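Local coordinates for protein putative isomerase (Sinorhizobium meliloti, PDB 2PPG) that is a putative isomerase of the enolase superfamily, built from a mandelate racemase/muconate lactonizing enzyme-type N-terminal domain and a TIM-barrel-like C-terminal domain, at residues K42-V47 and D217-H222; P191-D194 and K199-E202; A233-G238 and V261-A266. All coordinates share one frame; numbering follows the deposited sequence.

Interaction 1. Residues K42-V47 and D217-H222; sequences KANRTV and DMHWAH
This contact joins the two family domains of an enolase-superfamily chain: the turn of the beta hairpin made by strands 38-41 and 46-49, in the N-terminal region, meets the loop that follows barrel strand 213-217. Two side chains carry it, Asn-44 and His-219. The amide nitrogen ND2 of Asn-44 lies 3.2 Å from CD2 of His-219, and the amide and ring planes are turned 46° apart, an oblique approach rather than a stack. The polar partner of ND2 is Tyr-48 OH further along the hairpin, so the imidazole meets an amide already engaged. Chi1 of 62° sets Asn-44 CG between its own N and C, the rotamer from which ND2 meets the ring. Within the hairpin turn, Thr-46 OG1 donates to Asn-44 O at 2.7 Å from above the carbonyl plane. On the barrel side, His-219 N donates to Asp-217 OD1 at 3.2 Å, an Asx turn; the nitrogen meets OD1 on its anti side, 29° out of the carboxylate plane. A weak bond of 3.5 Å from His-219 ND1 to Asp-217 O may bias the rotation of the ring, since that oxygen lies in the ring plane. Arg-45, on the same hairpin turn, reaches Asp-106 and Asp-109 of a second subunit, placing the contact next to a subunit interface. Beside the Asn-His pair, the methyl CB of Ala-221, at the centre of an inverse gamma turn, packs 3.7 Å from the carbonyl O of Ala-43.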
loop_
_atom_site.group_PDB
_atom_site.type_symbol
_atom_site.label_atom_id
_atom_site.label_comp_id
_atom_site.label_asym_id
_atom_site.label_seq_id
_atom_site.Cartn_x
_atom_site.Cartn_y
_atom_site.Cartn_z
ATOM N N LYS A 42 -25.137 -5.933 -31.082
ATOM C CA LYS A 42 -23.774 -5.521 -31.405
ATOM C C LYS A 42 -23.118 -4.679 -30.297
ATOM O O LYS A 42 -21.970 -4.922 -29.924
ATOM C CB LYS A 42 -23.764 -4.781 -32.753
ATOM C CG LYS A 42 -22.386 -4.371 -33.265
ATOM C CD LYS A 42 -21.804 -5.364 -34.278
ATOM C CE LYS A 42 -20.447 -4.870 -34.784
ATOM N NZ LYS A 42 -19.997 -5.589 -36.012
ATOM N N ALA A 43 -23.854 -3.712 -29.755
ATOM C CA ALA A 43 -23.311 -2.797 -28.741
ATOM C C ALA A 43 -22.684 -3.504 -27.546
ATOM O O ALA A 43 -21.752 -2.976 -26.941
ATOM C CB ALA A 43 -24.379 -1.834 -28.260
ATOM N N ASN A 44 -23.192 -4.687 -27.205
ATOM C CA ASN A 44 -22.667 -5.426 -26.060
ATOM C C ASN A 44 -22.437 -6.913 -26.327
ATOM O O ASN A 44 -22.271 -7.696 -25.396
ATOM C CB ASN A 44 -23.564 -5.226 -24.829
ATOM C CG ASN A 44 -24.982 -5.744 -25.040
ATOM O OD1 ASN A 44 -25.294 -6.367 -26.059
ATOM N ND2 ASN A 44 -25.845 -5.489 -24.070
ATOM N N ARG A 45 -22.435 -7.293 -27.600
ATOM C CA ARG A 45 -22.182 -8.674 -28.015
ATOM C C ARG A 45 -23.006 -9.706 -27.217
ATOM O O ARG A 45 -22.651 -10.887 -27.151
ATOM C CB ARG A 45 -20.674 -8.994 -27.976
ATOM C CG ARG A 45 -19.735 -7.832 -28.401
ATOM C CD ARG A 45 -18.565 -8.287 -29.291
ATOM N NE ARG A 45 -17.954 -9.528 -28.812
ATOM C CZ ARG A 45 -17.349 -10.435 -29.584
ATOM N NH1 ARG A 45 -17.264 -10.257 -30.896
ATOM N NH2 ARG A 45 -16.833 -11.534 -29.037
ATOM N N THR A 46 -24.116 -9.252 -26.633
ATOM C CA THR A 46 -24.948 -10.088 -25.764
ATOM C C THR A 46 -26.160 -10.684 -26.489
ATOM O O THR A 46 -26.789 -10.014 -27.305
ATOM C CB THR A 46 -25.427 -9.284 -24.560
ATOM O OG1 THR A 46 -24.293 -8.689 -23.911
ATOM C CG2 THR A 46 -26.155 -10.175 -23.570
ATOM N N VAL A 47 -26.463 -11.948 -26.190
ATOM C CA VAL A 47 -27.574 -12.671 -26.798
ATOM C C VAL A 47 -28.906 -12.366 -26.087
ATOM O O VAL A 47 -28.983 -12.371 -24.848
ATOM C CB VAL A 47 -27.313 -14.231 -26.803
ATOM C CG1 VAL A 47 -27.398 -14.835 -25.400
ATOM C CG2 VAL A 47 -28.265 -14.966 -27.755
ATOM N N ASP A 217 -27.005 3.856 -18.224
ATOM C CA ASP A 217 -26.551 2.478 -18.144
ATOM C C ASP A 217 -25.658 2.198 -19.356
ATOM O O ASP A 217 -26.139 2.097 -20.472
ATOM C CB ASP A 217 -27.753 1.531 -18.088
ATOM C CG ASP A 217 -27.359 0.053 -18.002
ATOM O OD1 ASP A 217 -26.171 -0.295 -18.176
ATOM O OD2 ASP A 217 -28.260 -0.780 -17.757
HETATM N N MSE A 218 -24.359 2.050 -19.122
HETATM C CA MSE A 218 -23.379 1.971 -20.200
HETATM C C MSE A 218 -23.050 0.584 -20.748
HETATM O O MSE A 218 -22.238 0.454 -21.659
HETATM C CB MSE A 218 -22.104 2.652 -19.765
HETATM C CG MSE A 218 -22.287 4.119 -19.574
HETATM SE SE MSE A 218 -20.803 4.840 -18.583
HETATM C CE MSE A 218 -21.731 6.426 -17.954
ATOM N N HIS A 219 -23.666 -0.446 -20.185
ATOM C CA HIS A 219 -23.549 -1.800 -20.731
ATOM C C HIS A 219 -22.113 -2.300 -20.973
ATOM O O HIS A 219 -21.805 -2.805 -22.060
ATOM C CB HIS A 219 -24.403 -1.952 -22.006
ATOM C CG HIS A 219 -25.851 -2.205 -21.731
ATOM N ND1 HIS A 219 -26.706 -1.223 -21.266
ATOM C CD2 HIS A 219 -26.595 -3.331 -21.839
ATOM C CE1 HIS A 219 -27.912 -1.737 -21.100
ATOM N NE2 HIS A 219 -27.872 -3.014 -21.439
ATOM N N TRP A 220 -21.249 -2.138 -19.971
ATOM C CA TRP A 220 -20.019 -2.940 -19.849
ATOM C C TRP A 220 -18.894 -2.739 -20.884
ATOM O O TRP A 220 -17.752 -2.518 -20.507
ATOM C CB TRP A 220 -20.360 -4.434 -19.780
ATOM C CG TRP A 220 -21.279 -4.806 -18.664
ATOM C CD1 TRP A 220 -20.939 -5.016 -17.361
ATOM C CD2 TRP A 220 -22.690 -5.057 -18.757
ATOM N NE1 TRP A 220 -22.053 -5.369 -16.631
ATOM C CE2 TRP A 220 -23.139 -5.400 -17.464
ATOM C CE3 TRP A 220 -23.618 -5.012 -19.803
ATOM C CZ2 TRP A 220 -24.475 -5.698 -17.189
ATOM C CZ3 TRP A 220 -24.949 -5.309 -19.525
ATOM C CH2 TRP A 220 -25.359 -5.652 -18.229
ATOM N N ALA A 221 -19.216 -2.844 -22.173
ATOM C CA ALA A 221 -18.210 -2.894 -23.248
ATOM C C ALA A 221 -17.396 -1.608 -23.420
ATOM O O ALA A 221 -17.454 -0.979 -24.481
ATOM C CB ALA A 221 -18.876 -3.266 -24.573
ATOM N N HIS A 222 -16.650 -1.223 -22.380
ATOM C CA HIS A 222 -15.756 -0.058 -22.424
ATOM C C HIS A 222 -14.524 -0.304 -21.565
ATOM O O HIS A 222 -14.590 -1.021 -20.560
ATOM C CB HIS A 222 -16.446 1.206 -21.908
ATOM C CG HIS A 222 -17.739 1.523 -22.590
ATOM N ND1 HIS A 222 -17.805 1.994 -23.884
ATOM C CD2 HIS A 222 -19.020 1.446 -22.153
ATOM C CE1 HIS A 222 -19.070 2.194 -24.214
ATOM N NE2 HIS A 222 -19.827 1.865 -23.183
#

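Interaction 2. Residues P191-D194 and K199-E202; sequences PVAD and KEME
Within the barrel-like C-terminal domain this is a local beta-alpha loop contact, in which the turn after strand 185-189 folds against helix 197-208, the helix it leads into. Pro-191 starts the turn and touches Leu-24. Val-192 comes next; its side chain touches Arg-171 of helix 168-180, and its carbonyl O accepts a weak bond from Asp-194 N at 2.8 Å. That bond closes an inverse gamma turn centred on Ala-193, whose CB is directed at the helix. Here the two segments meet: Ala-193 CB lies 3.7 Å from Glu-200 OE1, with a looser approach of 4.2 Å between the same CB and Glu-200 CG. Glu-200 has CG anti to its N (chi1 -155°), and the bend at chi2 (84°) puts OE1 over Ala-193. Its OE2 forms a salt bridge with Arg-171 NE that holds one oxygen of the buried acid. Asp-194, last in the turn, pairs with Arg-28 through OD1, while its OD2 stays 6.2 Å from Glu-200 OE1. The nearest approach of all is nonpolar on one side: Glu-200 OE1 rests 3.6 Å from Ala-193 CA.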
loop_
_atom_site.group_PDB
_atom_site.type_symbol
_atom_site.label_atom_id
_atom_site.label_comp_id
_atom_site.label_asym_id
_atom_site.label_seq_id
_atom_site.Cartn_x
_atom_site.Cartn_y
_atom_site.Cartn_z
ATOM N N PRO A 191 -26.630 1.475 -25.396
ATOM C CA PRO A 191 -26.894 0.759 -26.660
ATOM C C PRO A 191 -28.039 1.328 -27.507
ATOM O O PRO A 191 -28.312 0.823 -28.598
ATOM C CB PRO A 191 -27.275 -0.654 -26.192
ATOM C CG PRO A 191 -26.602 -0.813 -24.898
ATOM C CD PRO A 191 -26.645 0.546 -24.248
ATOM N N VAL A 192 -28.704 2.359 -27.009
ATOM C CA VAL A 192 -29.856 2.917 -27.693
ATOM C C VAL A 192 -29.558 4.347 -28.134
ATOM O O VAL A 192 -30.201 4.871 -29.048
ATOM C CB VAL A 192 -31.126 2.839 -26.793
ATOM C CG1 VAL A 192 -32.091 3.979 -27.065
ATOM C CG2 VAL A 192 -31.814 1.485 -26.949
ATOM N N ALA A 193 -28.561 4.961 -27.502
ATOM C CA ALA A 193 -28.207 6.352 -27.769
ATOM C C ALA A 193 -27.537 6.517 -29.131
ATOM O O ALA A 193 -26.312 6.602 -29.230
ATOM C CB ALA A 193 -27.318 6.894 -26.662
ATOM N N ASP A 194 -28.358 6.581 -30.175
ATOM C CA ASP A 194 -27.880 6.604 -31.561
ATOM C C ASP A 194 -26.942 7.759 -31.851
ATOM O O ASP A 194 -25.910 7.566 -32.489
ATOM C CB ASP A 194 -29.060 6.642 -32.529
ATOM C CG ASP A 194 -30.036 5.504 -32.299
ATOM O OD1 ASP A 194 -29.603 4.328 -32.314
ATOM O OD2 ASP A 194 -31.239 5.794 -32.097
ATOM N N LYS A 199 -25.334 13.652 -26.481
ATOM C CA LYS A 199 -26.467 14.338 -27.079
ATOM C C LYS A 199 -27.752 13.861 -26.425
ATOM O O LYS A 199 -28.746 14.588 -26.384
ATOM C CB LYS A 199 -26.518 14.103 -28.595
ATOM C CG LYS A 199 -25.438 14.819 -29.406
ATOM C CD LYS A 199 -25.617 14.545 -30.909
ATOM C CE LYS A 199 -24.284 14.456 -31.673
ATOM N NZ LYS A 199 -23.829 15.772 -32.189
ATOM N N GLU A 200 -27.712 12.636 -25.911
ATOM C CA GLU A 200 -28.856 12.024 -25.246
ATOM C C GLU A 200 -29.157 12.706 -23.899
ATOM O O GLU A 200 -30.334 12.961 -23.569
ATOM C CB GLU A 200 -28.613 10.524 -25.049
ATOM C CG GLU A 200 -29.876 9.683 -24.933
ATOM C CD GLU A 200 -30.458 9.300 -26.287
ATOM O OE1 GLU A 200 -29.787 9.526 -27.325
ATOM O OE2 GLU A 200 -31.587 8.760 -26.311
HETATM N N MSE A 201 -28.099 12.992 -23.128
HETATM C CA MSE A 201 -28.217 13.728 -21.864
HETATM C C MSE A 201 -28.706 15.145 -22.116
HETATM O O MSE A 201 -29.656 15.611 -21.496
HETATM C CB MSE A 201 -26.873 13.781 -21.140
HETATM C CG MSE A 201 -26.539 12.536 -20.348
HETATM SE SE MSE A 201 -27.593 12.275 -18.706
HETATM C CE MSE A 201 -27.341 13.986 -17.793
ATOM N N GLU A 202 -28.032 15.821 -23.035
ATOM C CA GLU A 202 -28.435 17.136 -23.497
ATOM C C GLU A 202 -29.958 17.265 -23.678
ATOM O O GLU A 202 -30.579 18.162 -23.103
ATOM C CB GLU A 202 -27.717 17.433 -24.818
ATOM C CG GLU A 202 -27.824 18.863 -25.310
ATOM C CD GLU A 202 -26.843 19.137 -26.434
ATOM O OE1 GLU A 202 -25.949 19.999 -26.247
ATOM O OE2 GLU A 202 -26.950 18.465 -27.490
#

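Interaction 3. Residues A233-G238 and V261-A266; sequences AMEPHG and VSTAIA
Glu-235, in the helical-to-loop region that follows Met-234, reaches across to the loop between helix 251-260 and strand 264-267, so the contact links two successive beta-alpha units of the barrel-like domain. The tight part is concentrated on one oxygen. Glu-235 OE2 accepts from Thr-263 OG1 at 2.7 Å, and the hydroxyl comes from above the carboxylate plane, 36° out of it. The same oxygen takes two weak bonds, one from Thr-263 N at 3.4 Å with an N-H...O angle of 132°, the other from Ser-262 OG at 3.5 Å. Thr-263 therefore offers both its backbone N and its hydroxyl; with chi1 at -65°, OG1 sits beside that N, and the two donors converge on one acceptor. The glutamate runs out straight to the loop. On the way it passes the hydroxyl closely, with CG 3.3 Å from Thr-263 OG1, the two side chains crossing at a slant. Val-261 CB lies 3.9 Å from Glu-235 OE2, a nonpolar neighbour of the acceptor, while the valine side chain also packs on Ile-231 and Lys-232 of helix 224-234.

The looser side belongs to Ser-262, partly exposed and bound only weakly to the acid; it also packs on Lys-232 of a third subunit. Beyond Glu-235 the chain runs through Pro-236 and His-237 to Gly-238, whose N bonds to Glu-235 O at 2.9 Å. Three donors of unequal strength on a single carboxylate oxygen would favour the charged form of Glu-235, and the short Thr-263 OG1 bond is the only one of the three that is not weak, consistent with its being the main polar tie between these segments.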
loop_
_atom_site.group_PDB
_atom_site.type_symbol
_atom_site.label_atom_id
_atom_site.label_comp_id
_atom_site.label_asym_id
_atom_site.label_seq_id
_atom_site.Cartn_x
_atom_site.Cartn_y
_atom_site.Cartn_z
ATOM N N ALA A 233 -18.319 13.663 -20.492
ATOM C CA ALA A 233 -19.020 14.350 -21.565
ATOM C C ALA A 233 -20.472 14.611 -21.165
ATOM O O ALA A 233 -21.094 15.566 -21.634
ATOM C CB ALA A 233 -18.956 13.535 -22.841
HETATM N N MSE A 234 -20.987 13.753 -20.289
HETATM C CA MSE A 234 -22.373 13.787 -19.847
HETATM C C MSE A 234 -22.564 14.638 -18.599
HETATM O O MSE A 234 -23.672 15.088 -18.324
HETATM C CB MSE A 234 -22.855 12.367 -19.535
HETATM C CG MSE A 234 -23.177 11.520 -20.740
HETATM SE SE MSE A 234 -23.861 9.739 -20.244
HETATM C CE MSE A 234 -22.202 8.926 -19.649
ATOM N N GLU A 235 -21.491 14.842 -17.842
ATOM C CA GLU A 235 -21.560 15.522 -16.544
ATOM C C GLU A 235 -22.024 16.985 -16.556
ATOM O O GLU A 235 -22.736 17.398 -15.646
ATOM C CB GLU A 235 -20.242 15.369 -15.763
ATOM C CG GLU A 235 -20.171 14.081 -14.941
ATOM C CD GLU A 235 -18.779 13.772 -14.377
ATOM O OE1 GLU A 235 -17.780 13.919 -15.103
ATOM O OE2 GLU A 235 -18.676 13.356 -13.205
ATOM N N PRO A 236 -21.624 17.783 -17.561
ATOM C CA PRO A 236 -22.187 19.138 -17.601
ATOM C C PRO A 236 -23.724 19.162 -17.612
ATOM O O PRO A 236 -24.329 20.139 -17.162
ATOM C CB PRO A 236 -21.621 19.728 -18.906
ATOM C CG PRO A 236 -21.052 18.572 -19.672
ATOM C CD PRO A 236 -20.656 17.560 -18.652
ATOM N N HIS A 237 -24.342 18.087 -18.099
ATOM C CA HIS A 237 -25.801 17.958 -18.114
ATOM C C HIS A 237 -26.450 17.435 -16.816
ATOM O O HIS A 237 -27.667 17.471 -16.676
ATOM C CB HIS A 237 -26.230 17.123 -19.314
ATOM C CG HIS A 237 -25.696 17.648 -20.601
ATOM N ND1 HIS A 237 -26.038 18.892 -21.088
ATOM C CD2 HIS A 237 -24.806 17.128 -21.478
ATOM C CE1 HIS A 237 -25.394 19.109 -22.221
ATOM N NE2 HIS A 237 -24.640 18.054 -22.481
ATOM N N GLY A 238 -25.644 16.965 -15.871
ATOM C CA GLY A 238 -26.153 16.573 -14.556
ATOM C C GLY A 238 -26.415 15.082 -14.448
ATOM O O GLY A 238 -27.561 14.641 -14.531
ATOM N N VAL A 261 -13.813 10.374 -11.663
ATOM C CA VAL A 261 -14.996 11.214 -11.893
ATOM C C VAL A 261 -15.770 11.427 -10.598
ATOM O O VAL A 261 -15.758 10.573 -9.717
ATOM C CB VAL A 261 -15.938 10.592 -12.948
ATOM C CG1 VAL A 261 -15.288 10.604 -14.315
ATOM C CG2 VAL A 261 -16.340 9.164 -12.558
ATOM N N SER A 262 -16.446 12.555 -10.460
ATOM C CA SER A 262 -17.191 12.781 -9.224
ATOM C C SER A 262 -18.510 11.986 -9.204
ATOM O O SER A 262 -19.104 11.792 -8.147
ATOM C CB SER A 262 -17.430 14.271 -8.994
ATOM O OG SER A 262 -18.115 14.819 -10.097
ATOM N N THR A 263 -18.937 11.520 -10.376
ATOM C CA THR A 263 -20.171 10.764 -10.541
ATOM C C THR A 263 -20.149 9.412 -9.842
ATOM O O THR A 263 -19.160 8.657 -9.910
ATOM C CB THR A 263 -20.461 10.500 -12.029
ATOM O OG1 THR A 263 -20.715 11.735 -12.697
ATOM C CG2 THR A 263 -21.681 9.579 -12.204
ATOM N N ALA A 264 -21.264 9.114 -9.182
ATOM C CA ALA A 264 -21.455 7.867 -8.480
ATOM C C ALA A 264 -21.431 6.690 -9.469
ATOM O O ALA A 264 -22.017 6.768 -10.540
ATOM C CB ALA A 264 -22.753 7.925 -7.743
ATOM N N ILE A 265 -20.731 5.618 -9.115
ATOM C CA ILE A 265 -20.584 4.476 -10.010
ATOM C C ILE A 265 -21.413 3.319 -9.500
ATOM O O ILE A 265 -21.286 2.940 -8.337
ATOM C CB ILE A 265 -19.108 4.009 -10.135
ATOM C CG1 ILE A 265 -18.233 5.109 -10.745
ATOM C CG2 ILE A 265 -19.011 2.736 -10.954
ATOM C CD1 ILE A 265 -18.792 5.712 -11.976
ATOM N N ALA A 266 -22.249 2.761 -10.374
ATOM C CA ALA A 266 -23.209 1.736 -9.967
ATOM C C ALA A 266 -22.954 0.428 -10.672
ATOM O O ALA A 266 -22.811 0.404 -11.902
ATOM C CB ALA A 266 -24.624 2.201 -10.247
#

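In the fold
From the N terminus, the segment 42-47 is followed by 169 residues before interaction 1 closes at 217-222, tying the N-terminal region to the barrel-like domain. Interaction 2 is nested inside that long loop and closes a very short one of its own, between a barrel strand and the following helix. Interaction 3 comes afterwards, in series, joining the region after helix 224-234 to the approach to strand 264-267. All three touch. Pro-191 packs against Ala-43 and His-219, linking interactions 1 and 2; Met-201 packs on Met-234 and His-237, linking 2 and 3; and Met-218 meets Met-234, joining 1 to 3.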